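Local atomic coordinates of Nsp15 (Middle East respiratory syndrome-related coronavirus, PDB entry 5YVD), a protein that cleaves RNA as a coronavirus endoribonuclease of the EndoU family, probably on the 3' side of uridylates, and assembles as a hexamer. Residues A[327-330]-A[336-339]; A[314-319]-A[323-328]; A[225-230]-A[302-307]. One frame throughout, in Å; residues are numbered along the deposited sequence.

Interaction 1: residues A[327-330]-A[336-339]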
ATOM      1  N   MET A 327      17.158  23.508  34.343  1.00 51.85           N
ATOM      2  CA  MET A 327      17.028  24.850  34.869  1.00 54.33           C
ATOM      3  C   MET A 327      16.604  24.750  36.334  1.00 54.07           C
ATOM      4  O   MET A 327      15.832  23.858  36.700  1.00 47.93           O
ATOM      5  CB  MET A 327      16.010  25.628  34.062  1.00 59.86           C
ATOM      6  CG  MET A 327      16.457  25.884  32.628  1.00 64.08           C
ATOM      7  SD  MET A 327      17.980  26.839  32.537  1.00 68.03           S
ATOM      8  CE  MET A 327      17.544  28.315  33.458  1.00 65.59           C
ATOM      9  N   LEU A 328      17.164  25.636  37.165  1.00 53.06           N
ATOM     10  CA  LEU A 328      16.734  25.814  38.546  1.00 51.91           C
ATOM     11  C   LEU A 328      16.412  27.277  38.806  1.00 54.92           C
ATOM     12  O   LEU A 328      17.306  28.123  38.792  1.00 61.04           O
ATOM     13  CB  LEU A 328      17.799  25.354  39.541  1.00 51.30           C
ATOM     14  CG  LEU A 328      17.419  25.532  41.032  1.00 53.93           C
ATOM     15  CD1 LEU A 328      16.166  24.739  41.426  1.00 51.95           C
ATOM     16  CD2 LEU A 328      18.572  25.179  41.977  1.00 53.21           C
ATOM     17  N   TRP A 329      15.138  27.560  39.063  1.00 57.16           N
ATOM     18  CA  TRP A 329      14.687  28.904  39.392  1.00 62.02           C
ATOM     19  C   TRP A 329      14.428  29.017  40.885  1.00 61.69           C
ATOM     20  O   TRP A 329      13.761  28.149  41.451  1.00 60.90           O
ATOM     21  CB  TRP A 329      13.414  29.216  38.614  1.00 66.01           C
ATOM     22  CG  TRP A 329      13.645  29.271  37.127  1.00 71.94           C
ATOM     23  CD1 TRP A 329      13.794  28.208  36.263  1.00 71.49           C
ATOM     24  CD2 TRP A 329      13.770  30.454  36.334  1.00 75.45           C
ATOM     25  NE1 TRP A 329      13.994  28.667  34.984  1.00 73.00           N
ATOM     26  CE2 TRP A 329      13.987  30.041  34.998  1.00 79.39           C
ATOM     27  CE3 TRP A 329      13.720  31.824  36.620  1.00 74.76           C
ATOM     28  CZ2 TRP A 329      14.148  30.957  33.953  1.00 81.14           C
ATOM     29  CZ3 TRP A 329      13.875  32.730  35.582  1.00 77.84           C
ATOM     30  CH2 TRP A 329      14.087  32.295  34.265  1.00 79.98           C
ATOM     31  N   CYS A 330      14.950  30.074  41.519  1.00 61.57           N
ATOM     32  CA  CYS A 330      14.751  30.294  42.963  1.00 61.67           C
ATOM     33  C   CYS A 330      14.234  31.679  43.302  1.00 62.00           C
ATOM     34  O   CYS A 330      14.378  32.606  42.515  1.00 61.58           O
ATOM     35  CB  CYS A 330      16.047  30.061  43.721  1.00 60.85           C
ATOM     36  SG  CYS A 330      16.544  28.332  43.763  1.00 64.77           S
ATOM     37  N   GLN A 336      11.608  27.701  43.204  1.00 52.25           N
ATOM     38  CA  GLN A 336      10.309  27.927  42.583  1.00 57.50           C
ATOM     39  C   GLN A 336      10.024  26.682  41.768  1.00 55.54           C
ATOM     40  O   GLN A 336       9.032  26.011  42.012  1.00 52.81           O
ATOM     41  CB  GLN A 336      10.287  29.155  41.663  1.00 64.60           C
ATOM     42  CG  GLN A 336      10.672  30.490  42.288  1.00 72.13           C
ATOM     43  CD  GLN A 336      10.969  31.541  41.216  1.00 83.68           C
ATOM     44  OE1 GLN A 336      12.002  32.222  41.254  1.00 91.69           O
ATOM     45  NE2 GLN A 336      10.080  31.646  40.234  1.00 78.33           N
ATOM     46  N   THR A 337      10.908  26.392  40.805  1.00 53.74           N
ATOM     47  CA  THR A 337      10.806  25.219  39.945  1.00 54.16           C
ATOM     48  C   THR A 337      12.194  24.658  39.544  1.00 52.63           C
ATOM     49  O   THR A 337      13.212  25.333  39.687  1.00 43.72           O
ATOM     50  CB  THR A 337       9.943  25.496  38.682  1.00 55.98           C
ATOM     51  OG1 THR A 337       9.794  24.284  37.911  1.00 61.57           O
ATOM     52  CG2 THR A 337      10.567  26.562  37.818  1.00 57.08           C
ATOM     53  N   PHE A 338      12.192  23.409  39.054  1.00 52.98           N
ATOM     54  CA  PHE A 338      13.390  22.691  38.614  1.00 49.90           C
ATOM     55  C   PHE A 338      12.994  21.644  37.582  1.00 52.46           C
ATOM     56  O   PHE A 338      12.175  20.763  37.865  1.00 46.60           O
ATOM     57  CB  PHE A 338      14.021  21.994  39.796  1.00 49.60           C
ATOM     58  CG  PHE A 338      15.281  21.257  39.476  1.00 47.93           C
ATOM     59  CD1 PHE A 338      15.286  19.892  39.352  1.00 51.31           C
ATOM     60  CD2 PHE A 338      16.474  21.926  39.363  1.00 50.92           C
ATOM     61  CE1 PHE A 338      16.456  19.199  39.096  1.00 50.00           C
ATOM     62  CE2 PHE A 338      17.651  21.249  39.108  1.00 50.56           C
ATOM     63  CZ  PHE A 338      17.642  19.880  38.973  1.00 47.23           C
ATOM     64  N   TYR A 339      13.557  21.753  36.380  1.00 53.18           N
ATOM     65  CA  TYR A 339      13.172  20.882  35.270  1.00 49.31           C
ATOM     66  C   TYR A 339      14.328  20.669  34.328  1.00 47.46           C
ATOM     67  O   TYR A 339      15.219  21.511  34.266  1.00 45.78           O
ATOM     68  CB  TYR A 339      11.990  21.484  34.489  1.00 49.31           C
ATOM     69  CG  TYR A 339      12.248  22.848  33.896  1.00 48.01           C
ATOM     70  CD1 TYR A 339      12.506  23.001  32.542  1.00 49.35           C
ATOM     71  CD2 TYR A 339      12.252  23.985  34.695  1.00 51.25           C
ATOM     72  CE1 TYR A 339      12.759  24.241  31.993  1.00 46.67           C
ATOM     73  CE2 TYR A 339      12.495  25.233  34.161  1.00 51.11           C
ATOM     74  CZ  TYR A 339      12.742  25.353  32.808  1.00 51.23           C
ATOM     75  OH  TYR A 339      12.979  26.606  32.275  1.00 59.29           O
TER
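M327 and Y339 run alongside each other, with M327 CB over one face of the phenol ring, 3.9 Å from the ring centroid. M327 CG continues toward the phenol oxygen, and bends at chi2 and chi3 then carry the sulfur end away. W329 meets the same tyrosine rim to rim. The two ring planes are almost parallel, at 7°, but neither ring overlaps the other, and W329 CD1 is 3.9 Å from Y339 CE2. The tyrosine ring reaches both partners because Y339 CG sits between its backbone N and carbonyl carbon (chi1 59°). T337 CG2 packs against W329 CB and CD1 on this face.

On the other face, L328 CD1 touches F338 CD2 at 3.5 Å, and L328 CB lies at the edge of the phenylalanine ring. F338 also stacks with F326.

The backbone sets this order. M327 N bonds to Y339 O at 2.8 Å, and Y339 N returns the bond to M327 O. W329 N bonds to T337 O. W329 O takes Q336 N at 2.8 Å and, weakly, T337 N at 3.4 Å. Q336 and T337 thus both face W329, a classic beta bulge in an antiparallel beta hairpin of the endoribonuclease domain.

Interaction 2: residues A[314-319]-A[323-328]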
ATOM      1  N   VAL A 314      21.487  27.275  35.025  1.00 56.68           N
ATOM      2  CA  VAL A 314      21.627  25.997  34.339  1.00 55.43           C
ATOM      3  C   VAL A 314      22.537  25.088  35.174  1.00 57.11           C
ATOM      4  O   VAL A 314      23.714  25.387  35.348  1.00 63.39           O
ATOM      5  CB  VAL A 314      22.277  26.139  32.936  1.00 55.10           C
ATOM      6  CG1 VAL A 314      22.376  24.780  32.258  1.00 51.57           C
ATOM      7  CG2 VAL A 314      21.525  27.128  32.047  1.00 54.48           C
ATOM      8  N   VAL A 315      21.985  23.986  35.681  1.00 57.99           N
ATOM      9  CA  VAL A 315      22.714  23.006  36.483  1.00 55.87           C
ATOM     10  C   VAL A 315      23.063  21.824  35.611  1.00 53.76           C
ATOM     11  O   VAL A 315      22.192  21.286  34.922  1.00 58.00           O
ATOM     12  CB  VAL A 315      21.833  22.447  37.629  1.00 62.61           C
ATOM     13  CG1 VAL A 315      22.573  21.350  38.426  1.00 60.39           C
ATOM     14  CG2 VAL A 315      21.352  23.576  38.531  1.00 62.55           C
ATOM     15  N   LYS A 316      24.313  21.385  35.695  1.00 49.37           N
ATOM     16  CA  LYS A 316      24.852  20.355  34.822  1.00 47.58           C
ATOM     17  C   LYS A 316      25.054  19.087  35.620  1.00 48.19           C
ATOM     18  O   LYS A 316      25.791  19.107  36.588  1.00 54.04           O
ATOM     19  CB  LYS A 316      26.180  20.826  34.251  1.00 45.82           C
ATOM     20  CG  LYS A 316      26.018  21.883  33.173  1.00 51.13           C
ATOM     21  CD  LYS A 316      27.353  22.464  32.721  1.00 53.92           C
ATOM     22  CE  LYS A 316      27.166  23.765  31.951  1.00 59.86           C
ATOM     23  NZ  LYS A 316      27.061  23.541  30.480  1.00 64.65           N
ATOM     24  N   VAL A 317      24.407  17.984  35.241  1.00 46.96           N
ATOM     25  CA  VAL A 317      24.551  16.741  36.010  1.00 46.67           C
ATOM     26  C   VAL A 317      24.985  15.574  35.127  1.00 48.79           C
ATOM     27  O   VAL A 317      24.407  15.376  34.060  1.00 54.37           O
ATOM     28  CB  VAL A 317      23.251  16.329  36.728  1.00 44.97           C
ATOM     29  CG1 VAL A 317      23.515  15.143  37.649  1.00 42.87           C
ATOM     30  CG2 VAL A 317      22.656  17.487  37.533  1.00 45.26           C
ATOM     31  N   PRO A 318      25.999  14.796  35.574  1.00 46.66           N
ATOM     32  CA  PRO A 318      26.374  13.584  34.867  1.00 44.64           C
ATOM     33  C   PRO A 318      25.383  12.455  35.174  1.00 43.83           C
ATOM     34  O   PRO A 318      25.251  12.046  36.323  1.00 45.78           O
ATOM     35  CB  PRO A 318      27.770  13.275  35.417  1.00 45.04           C
ATOM     36  CG  PRO A 318      27.760  13.829  36.788  1.00 45.84           C
ATOM     37  CD  PRO A 318      26.853  15.023  36.758  1.00 45.88           C
ATOM     38  N   ILE A 319      24.683  11.998  34.137  1.00 42.80           N
ATOM     39  CA  ILE A 319      23.643  10.987  34.216  1.00 42.26           C
ATOM     40  C   ILE A 319      23.644  10.128  32.964  1.00 43.06           C
ATOM     41  O   ILE A 319      23.814  10.644  31.856  1.00 46.02           O
ATOM     42  CB  ILE A 319      22.245  11.631  34.261  1.00 44.85           C
ATOM     43  CG1 ILE A 319      22.094  12.535  35.482  1.00 46.89           C
ATOM     44  CG2 ILE A 319      21.165  10.557  34.286  1.00 44.81           C
ATOM     45  CD1 ILE A 319      20.838  13.376  35.475  1.00 48.33           C
ATOM     46  N   MET A 323      26.088  14.357  29.885  1.00 49.50           N
ATOM     47  CA  MET A 323      25.782  15.474  30.777  1.00 54.38           C
ATOM     48  C   MET A 323      24.335  15.817  30.576  1.00 49.22           C
ATOM     49  O   MET A 323      23.914  15.933  29.434  1.00 51.66           O
ATOM     50  CB  MET A 323      26.656  16.705  30.473  1.00 58.54           C
ATOM     51  CG  MET A 323      26.765  17.681  31.640  1.00 65.67           C
ATOM     52  SD  MET A 323      27.717  17.017  33.047  1.00 77.06           S
ATOM     53  CE  MET A 323      29.356  17.671  32.710  1.00 76.61           C
ATOM     54  N   ILE A 324      23.577  15.972  31.667  1.00 47.06           N
ATOM     55  CA  ILE A 324      22.167  16.428  31.592  1.00 46.75           C
ATOM     56  C   ILE A 324      21.946  17.760  32.306  1.00 45.89           C
ATOM     57  O   ILE A 324      22.372  17.943  33.450  1.00 50.01           O
ATOM     58  CB  ILE A 324      21.173  15.396  32.184  1.00 51.95           C
ATOM     59  CG1 ILE A 324      21.325  14.033  31.479  1.00 53.70           C
ATOM     60  CG2 ILE A 324      19.721  15.895  32.069  1.00 49.79           C
ATOM     61  CD1 ILE A 324      20.836  14.002  30.043  1.00 52.06           C
ATOM     62  N   GLU A 325      21.240  18.667  31.635  1.00 45.35           N
ATOM     63  CA  GLU A 325      21.068  20.017  32.113  1.00 47.67           C
ATOM     64  C   GLU A 325      19.665  20.244  32.590  1.00 50.34           C
ATOM     65  O   GLU A 325      18.708  19.771  31.980  1.00 54.22           O
ATOM     66  CB  GLU A 325      21.382  21.013  31.012  1.00 51.24           C
ATOM     67  CG  GLU A 325      22.832  20.950  30.567  1.00 58.21           C
ATOM     68  CD  GLU A 325      23.197  22.046  29.591  1.00 59.64           C
ATOM     69  OE1 GLU A 325      22.305  22.834  29.181  1.00 52.32           O
ATOM     70  OE2 GLU A 325      24.395  22.103  29.247  1.00 64.63           O
ATOM     71  N   PHE A 326      19.554  20.990  33.679  1.00 49.64           N
ATOM     72  CA  PHE A 326      18.280  21.395  34.211  1.00 46.83           C
ATOM     73  C   PHE A 326      18.323  22.876  34.401  1.00 50.57           C
ATOM     74  O   PHE A 326      19.393  23.431  34.647  1.00 49.69           O
ATOM     75  CB  PHE A 326      18.075  20.822  35.598  1.00 46.72           C
ATOM     76  CG  PHE A 326      18.113  19.330  35.663  1.00 44.76           C
ATOM     77  CD1 PHE A 326      19.316  18.647  35.576  1.00 45.09           C
ATOM     78  CD2 PHE A 326      16.942  18.605  35.867  1.00 43.51           C
ATOM     79  CE1 PHE A 326      19.342  17.264  35.661  1.00 45.69           C
ATOM     80  CE2 PHE A 326      16.966  17.224  35.947  1.00 42.61           C
ATOM     81  CZ  PHE A 326      18.164  16.551  35.843  1.00 43.01           C
ATOM     82  N   MET A 327      17.158  23.508  34.343  1.00 51.85           N
ATOM     83  CA  MET A 327      17.028  24.850  34.869  1.00 54.33           C
ATOM     84  C   MET A 327      16.604  24.750  36.334  1.00 54.07           C
ATOM     85  O   MET A 327      15.832  23.858  36.700  1.00 47.93           O
ATOM     86  CB  MET A 327      16.010  25.628  34.062  1.00 59.86           C
ATOM     87  CG  MET A 327      16.457  25.884  32.628  1.00 64.08           C
ATOM     88  SD  MET A 327      17.980  26.839  32.537  1.00 68.03           S
ATOM     89  CE  MET A 327      17.544  28.315  33.458  1.00 65.59           C
ATOM     90  N   LEU A 328      17.164  25.636  37.165  1.00 53.06           N
ATOM     91  CA  LEU A 328      16.734  25.814  38.546  1.00 51.91           C
ATOM     92  C   LEU A 328      16.412  27.277  38.806  1.00 54.92           C
ATOM     93  O   LEU A 328      17.306  28.123  38.792  1.00 61.04           O
ATOM     94  CB  LEU A 328      17.799  25.354  39.541  1.00 51.30           C
ATOM     95  CG  LEU A 328      17.419  25.532  41.032  1.00 53.93           C
ATOM     96  CD1 LEU A 328      16.166  24.739  41.426  1.00 51.95           C
ATOM     97  CD2 LEU A 328      18.572  25.179  41.977  1.00 53.21           C
TER
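F326 and V315 form a hydrogen-bonded antiparallel pair, and they are among the residues most buried by this contact, together with M323. V315 N bonds to F326 O at 2.8 Å, and F326 N bonds back to V315 O at 2.9 Å. The F326 ring has V315 O at its edge, in the ring plane. Its CE1 touches V317 CG2 at 3.8 Å, and I319 CD1 approaches the ring edge near CZ. F326 CG is anti to the carbonyl carbon (chi1 -59°), which lets the ring lean across to V317 and I319 on the neighbouring strand. I319 meets I324 at about a right angle, with I319 CB 3.8 Å from I324 CG1. V315 CG2 reaches L328 CB on the same apolar face.

M323 lies on the opposite face. Its chain bends at chi2 and chi3, so the sulfur folds back over the neighbouring strand, with M323 SD 3.8 Å from P318 N. Beside it, K316 and E325 run side by side. K316 NZ meets E325 OE2 at 3.3 Å, from above the carboxylate plane. V314 CG1 packs near the other carboxylate oxygen, and V314 CG2 touches M327 SD.

V317 and I324 add two further backbone bonds. The chemistry is divided between the faces: the V315, V317, I324 and F326 face is buried and apolar, while the other, more exposed, carries the K316-E325 salt bridge.

Interaction 3: residues A[225-230]-A[302-307]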
ATOM      1  N   GLU A 225      10.991  21.235  52.929  1.00 43.63           N
ATOM      2  CA  GLU A 225      10.267  22.500  52.975  1.00 46.27           C
ATOM      3  C   GLU A 225      10.746  23.582  51.985  1.00 45.54           C
ATOM      4  O   GLU A 225       9.940  24.326  51.479  1.00 41.56           O
ATOM      5  CB  GLU A 225      10.286  23.039  54.407  1.00 47.43           C
ATOM      6  CG  GLU A 225       9.420  22.238  55.384  1.00 48.60           C
ATOM      7  CD  GLU A 225      10.159  21.131  56.123  1.00 53.26           C
ATOM      8  OE1 GLU A 225      11.192  20.633  55.632  1.00 57.45           O
ATOM      9  OE2 GLU A 225       9.698  20.729  57.211  1.00 61.08           O
ATOM     10  N   ASN A 226      12.042  23.658  51.691  1.00 49.67           N
ATOM     11  CA  ASN A 226      12.567  24.703  50.789  1.00 52.63           C
ATOM     12  C   ASN A 226      12.771  24.273  49.321  1.00 51.81           C
ATOM     13  O   ASN A 226      13.474  24.956  48.559  1.00 48.87           O
ATOM     14  CB  ASN A 226      13.901  25.233  51.339  1.00 55.30           C
ATOM     15  CG  ASN A 226      13.744  26.056  52.613  1.00 57.23           C
ATOM     16  OD1 ASN A 226      12.635  26.362  53.075  1.00 53.19           O
ATOM     17  ND2 ASN A 226      14.876  26.437  53.177  1.00 57.94           N
ATOM     18  N   TYR A 227      12.149  23.167  48.919  1.00 47.90           N
ATOM     19  CA  TYR A 227      12.464  22.530  47.647  1.00 45.67           C
ATOM     20  C   TYR A 227      11.268  22.332  46.702  1.00 44.43           C
ATOM     21  O   TYR A 227      11.349  21.581  45.709  1.00 42.61           O
ATOM     22  CB  TYR A 227      13.176  21.203  47.935  1.00 47.60           C
ATOM     23  CG  TYR A 227      14.476  21.419  48.655  1.00 49.25           C
ATOM     24  CD1 TYR A 227      15.608  21.811  47.970  1.00 48.74           C
ATOM     25  CD2 TYR A 227      14.554  21.312  50.046  1.00 54.04           C
ATOM     26  CE1 TYR A 227      16.803  22.053  48.637  1.00 49.68           C
ATOM     27  CE2 TYR A 227      15.746  21.541  50.726  1.00 51.56           C
ATOM     28  CZ  TYR A 227      16.867  21.910  50.012  1.00 50.19           C
ATOM     29  OH  TYR A 227      18.053  22.132  50.661  1.00 49.92           O
ATOM     30  N   ALA A 228      10.166  23.004  47.001  1.00 42.21           N
ATOM     31  CA  ALA A 228       9.001  23.026  46.124  1.00 43.05           C
ATOM     32  C   ALA A 228       8.498  21.666  45.651  1.00 43.69           C
ATOM     33  O   ALA A 228       7.971  21.556  44.545  1.00 48.56           O
ATOM     34  CB  ALA A 228       9.307  23.896  44.914  1.00 45.85           C
ATOM     35  N   PHE A 229       8.620  20.631  46.473  1.00 43.11           N
ATOM     36  CA  PHE A 229       8.210  19.290  46.044  1.00 41.59           C
ATOM     37  C   PHE A 229       6.771  19.251  45.549  1.00 44.37           C
ATOM     38  O   PHE A 229       6.428  18.460  44.672  1.00 48.72           O
ATOM     39  CB  PHE A 229       8.424  18.257  47.156  1.00 40.94           C
ATOM     40  CG  PHE A 229       9.589  17.368  46.908  1.00 41.68           C
ATOM     41  CD1 PHE A 229       9.457  15.988  46.960  1.00 42.64           C
ATOM     42  CD2 PHE A 229      10.822  17.913  46.546  1.00 42.82           C
ATOM     43  CE1 PHE A 229      10.543  15.167  46.679  1.00 43.00           C
ATOM     44  CE2 PHE A 229      11.907  17.095  46.257  1.00 41.63           C
ATOM     45  CZ  PHE A 229      11.765  15.720  46.325  1.00 41.57           C
ATOM     46  N   GLU A 230       5.933  20.102  46.124  1.00 43.89           N
ATOM     47  CA  GLU A 230       4.531  20.184  45.749  1.00 43.16           C
ATOM     48  C   GLU A 230       4.468  20.437  44.245  1.00 42.54           C
ATOM     49  O   GLU A 230       3.862  19.659  43.496  1.00 41.30           O
ATOM     50  CB  GLU A 230       3.842  21.305  46.561  1.00 42.63           C
ATOM     51  CG  GLU A 230       2.543  20.967  47.301  1.00 40.71           C
ATOM     52  CD  GLU A 230       2.564  19.642  48.037  1.00 39.31           C
ATOM     53  OE1 GLU A 230       2.722  19.654  49.270  1.00 35.87           O
ATOM     54  OE2 GLU A 230       2.399  18.593  47.367  1.00 37.48           O
ATOM     55  N   ILE A 302      20.633  15.940  44.595  1.00 45.76           N
ATOM     56  CA  ILE A 302      21.013  16.989  43.669  1.00 47.32           C
ATOM     57  C   ILE A 302      20.494  18.349  44.107  1.00 51.91           C
ATOM     58  O   ILE A 302      21.209  19.356  44.037  1.00 53.81           O
ATOM     59  CB  ILE A 302      20.447  16.698  42.271  1.00 48.34           C
ATOM     60  CG1 ILE A 302      21.250  15.577  41.640  1.00 48.07           C
ATOM     61  CG2 ILE A 302      20.444  17.956  41.381  1.00 47.03           C
ATOM     62  CD1 ILE A 302      20.618  15.024  40.391  1.00 49.05           C
ATOM     63  N   LEU A 303      19.234  18.387  44.522  1.00 51.23           N
ATOM     64  CA  LEU A 303      18.638  19.638  44.950  1.00 50.70           C
ATOM     65  C   LEU A 303      19.312  20.227  46.175  1.00 52.74           C
ATOM     66  O   LEU A 303      19.459  21.444  46.277  1.00 58.77           O
ATOM     67  CB  LEU A 303      17.176  19.418  45.276  1.00 48.92           C
ATOM     68  CG  LEU A 303      16.276  19.246  44.083  1.00 45.83           C
ATOM     69  CD1 LEU A 303      14.865  19.141  44.608  1.00 44.62           C
ATOM     70  CD2 LEU A 303      16.429  20.392  43.097  1.00 45.96           C
ATOM     71  N   LYS A 304      19.687  19.361  47.112  1.00 50.70           N
ATOM     72  CA  LYS A 304      20.289  19.795  48.352  1.00 52.71           C
ATOM     73  C   LYS A 304      21.736  20.194  48.152  1.00 52.52           C
ATOM     74  O   LYS A 304      22.367  20.676  49.079  1.00 60.43           O
ATOM     75  CB  LYS A 304      20.165  18.695  49.403  1.00 54.54           C
ATOM     76  CG  LYS A 304      18.739  18.521  49.910  1.00 58.26           C
ATOM     77  CD  LYS A 304      18.701  17.616  51.133  1.00 63.12           C
ATOM     78  CE  LYS A 304      17.362  17.685  51.858  1.00 65.37           C
ATOM     79  NZ  LYS A 304      17.263  16.612  52.887  1.00 64.05           N
ATOM     80  N   SER A 305      22.256  19.993  46.945  1.00 52.31           N
ATOM     81  CA  SER A 305      23.614  20.423  46.580  1.00 54.15           C
ATOM     82  C   SER A 305      23.661  21.838  46.044  1.00 52.15           C
ATOM     83  O   SER A 305      24.727  22.336  45.728  1.00 49.16           O
ATOM     84  CB  SER A 305      24.193  19.510  45.491  1.00 53.77           C
ATOM     85  OG  SER A 305      24.139  18.159  45.901  1.00 58.85           O
ATOM     86  N   GLN A 306      22.515  22.489  45.933  1.00 55.81           N
ATOM     87  CA  GLN A 306      22.423  23.683  45.109  1.00 62.87           C
ATOM     88  C   GLN A 306      22.199  24.950  45.922  1.00 62.99           C
ATOM     89  O   GLN A 306      21.589  24.922  46.992  1.00 61.75           O
ATOM     90  CB  GLN A 306      21.299  23.525  44.082  1.00 65.25           C
ATOM     91  CG  GLN A 306      21.755  23.767  42.649  1.00 68.39           C
ATOM     92  CD  GLN A 306      22.656  22.664  42.138  1.00 67.18           C
ATOM     93  OE1 GLN A 306      22.430  21.487  42.428  1.00 65.00           O
ATOM     94  NE2 GLN A 306      23.685  23.036  41.371  1.00 68.61           N
ATOM     95  N   ASP A 307      22.679  26.060  45.375  1.00 64.30           N
ATOM     96  CA  ASP A 307      22.529  27.371  45.995  1.00 66.22           C
ATOM     97  C   ASP A 307      21.131  27.991  45.749  1.00 63.10           C
ATOM     98  O   ASP A 307      20.760  28.378  44.624  1.00 53.61           O
ATOM     99  CB  ASP A 307      23.643  28.321  45.531  1.00 67.17           C
ATOM    100  CG  ASP A 307      23.798  29.509  46.447  1.00 70.99           C
ATOM    101  OD1 ASP A 307      24.618  29.417  47.384  1.00 71.75           O
ATOM    102  OD2 ASP A 307      23.066  30.508  46.261  1.00 69.24           O
TER
HETATM  103  O   HOH W   1      20.545  23.506  48.711  1.00 39.28           O
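Y227 and L303 run antiparallel alongside each other. Y227 CD1 lies 3.9 Å from L303 CB, and Y227 CE1 lies 3.6 Å from the carbonyl oxygen L303 O. That oxygen approaches the tyrosine ring obliquely. K304 lies roughly perpendicular to the tyrosine, and its CG touches the phenol end, 3.8 Å from Y227 OH. The lysine chain then runs on, extended, and its NZ is hydrogen-bonded to Y222 O. F229 makes the smaller contact. It crosses L303 obliquely, and L303 CD1 sits at the edge of its ring, 4.0 Å from F229 CE2. Y227 CG stands anti to the carbonyl carbon (chi1 -62°), which directs the ring at the end of helix 296-304. N226 CB lies over one face of the tyrosine ring, toward its rim.

No direct hydrogen bond joins the two segments, but a water lies between them. It is modelled doubtfully close to Q306 O. Its bonds to L303 O and Y227 OH are weak, both at 3.4 Å. L303 O also accepts Q306 N within its own segment as the helix ends.

The contact sets the turn before helix 229-234, where A228 is at the N-cap position, against the C-terminal end of helix 296-304. Strand 334-340 lies alongside: V335 touches Y227 and A228, and F338 touches L303. F229 also packs on I219 of helix 215-221.

In the fold
Interactions 1 and 2 share strand 322-331, the middle strand of a three-stranded antiparallel sheet, with M327 and L328 common to both. Their centres are about 11 Å apart. The stacked rings of F326 and F338 bridge the two contacts. Interaction 3 packs against this sheet, its centre about 9 Å from that of interaction 1 and about 14 Å from that of interaction 2. F338 CG meets L303 CD2 at 3.9 Å, and V317 CG1 meets I302 CD1 at 4.0 Å. All three belong to the endoribonuclease domain. A glycerol, probably from crystallisation, is hydrogen-bonded to T337 OG1 at interaction 1.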